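Local structure of uncharacterized protein (3RMQ) at residues 72-75 against 76-79. The protein binds a zinc ion and is probably a zinc-finger protein, but its function is otherwise unknown. The protein carries 1 engineered substitution. Numbering follows the deposited sequence.
Sequences WPMR and EISD. Engineered in segment 72-75: M74 (natural residue Val).
The carboxylate of E76 stands over one face of the W72 indole, OE1 lying 3.8 Å above the ring plane and offset toward its rim, with the two planes 86° apart; at the edge of the ring, near its plane, sits I77 N. The guanidinium of R75 takes P73 C over one face. All this surrounds the N-terminal first turn of helix 74-81, with P73 at the N-cap. Proline suits the place because its ring restricts phi and it has no N-H of its own to be satisfied, though its side chain offers no capping acceptor, while P73 O accepts the first helical bond, from I77 N (3.2 Å, N-H...O angle 162°), and a weak one from E76 N. The turn then repeats, S78 N to M74 O and D79 N to R75 O.

E76 lays its aliphatic CG 3.6 Å from P73 CG, and its extended chain carries OE1 on to P73 CD. Acidic E76, in the first turn of the helix, would probably be favoured by the helix dipole. I77, buried and branched, turns CG1 beside its own backbone N (chi1 -62°), packs it against W72 CB at 3.5 Å, and faces I64 and K68 of helix 60-69 and L108 of helix 102-109. The engineered M74 (valine in the natural sequence), present as selenomethionine, also touches K68 and L108; its SE lies 4.3 Å from I77 CD1. The small S78 sets its CB 3.4 Å from M74 O, while its OG is hydrogen-bonded to L108 O.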
# COMPACT_ATOMS: atom_id res chain seq x y z
N TRP A 72 -11.05 6.79 -7.30
CA TRP A 72 -12.28 6.18 -6.77
C TRP A 72 -12.98 7.08 -5.77
O TRP A 72 -12.31 7.79 -5.01
CB TRP A 72 -12.00 4.89 -6.03
CG TRP A 72 -11.60 3.81 -6.90
CD1 TRP A 72 -11.15 3.91 -8.18
CD2 TRP A 72 -11.58 2.44 -6.56
NE1 TRP A 72 -10.85 2.66 -8.66
CE2 TRP A 72 -11.12 1.74 -7.69
CE3 TRP A 72 -11.90 1.73 -5.39
CZ2 TRP A 72 -10.98 0.35 -7.70
CZ3 TRP A 72 -11.75 0.36 -5.40
CH2 TRP A 72 -11.30 -0.32 -6.56
N PRO A 73 -14.34 7.01 -5.73
CA PRO A 73 -15.08 7.71 -4.69
C PRO A 73 -14.81 7.05 -3.35
O PRO A 73 -14.42 5.87 -3.31
CB PRO A 73 -16.55 7.49 -5.10
CG PRO A 73 -16.54 6.22 -5.85
CD PRO A 73 -15.22 6.20 -6.59
N MSE A 74 -14.99 7.81 -2.28
CA MSE A 74 -14.74 7.29 -0.94
C MSE A 74 -15.54 6.04 -0.62
O MSE A 74 -15.02 5.13 0.01
CB MSE A 74 -15.03 8.37 0.12
CG MSE A 74 -14.05 9.54 0.05
SE MSE A 74 -12.14 9.05 0.34
CE MSE A 74 -11.93 9.96 2.07
N ARG A 75 -16.77 5.94 -1.08
CA ARG A 75 -17.54 4.75 -0.70
C ARG A 75 -16.95 3.47 -1.27
O ARG A 75 -16.95 2.46 -0.59
CB ARG A 75 -19.02 4.86 -1.07
CG ARG A 75 -19.29 5.62 -2.34
CD ARG A 75 -19.76 7.01 -2.00
NE ARG A 75 -18.92 8.06 -2.58
CZ ARG A 75 -18.28 8.99 -1.88
NH1 ARG A 75 -18.35 9.02 -0.56
NH2 ARG A 75 -17.55 9.90 -2.51
N GLU A 76 -16.42 3.49 -2.49
CA GLU A 76 -15.80 2.28 -3.05
C GLU A 76 -14.44 1.99 -2.45
O GLU A 76 -14.02 0.85 -2.40
CB GLU A 76 -15.60 2.43 -4.55
CG GLU A 76 -16.86 2.65 -5.31
CD GLU A 76 -16.59 2.71 -6.78
OE1 GLU A 76 -15.42 2.92 -7.17
OE2 GLU A 76 -17.56 2.55 -7.55
N ILE A 77 -13.71 3.03 -2.08
CA ILE A 77 -12.45 2.83 -1.37
C ILE A 77 -12.77 2.16 -0.01
O ILE A 77 -12.06 1.28 0.45
CB ILE A 77 -11.66 4.15 -1.20
CG1 ILE A 77 -11.30 4.74 -2.56
CG2 ILE A 77 -10.40 3.92 -0.42
CD1 ILE A 77 -10.61 6.11 -2.47
N SER A 78 -13.87 2.57 0.61
CA SER A 78 -14.22 2.05 1.90
C SER A 78 -14.47 0.54 1.82
O SER A 78 -13.96 -0.21 2.65
CB SER A 78 -15.43 2.76 2.47
OG SER A 78 -15.65 2.30 3.77
N ASP A 79 -15.23 0.11 0.81
CA ASP A 79 -15.49 -1.32 0.58
C ASP A 79 -14.21 -2.13 0.44
O ASP A 79 -14.10 -3.23 0.95
CB ASP A 79 -16.32 -1.53 -0.69
CG ASP A 79 -17.76 -1.13 -0.51
OD1 ASP A 79 -18.18 -0.97 0.67
OD2 ASP A 79 -18.46 -0.97 -1.54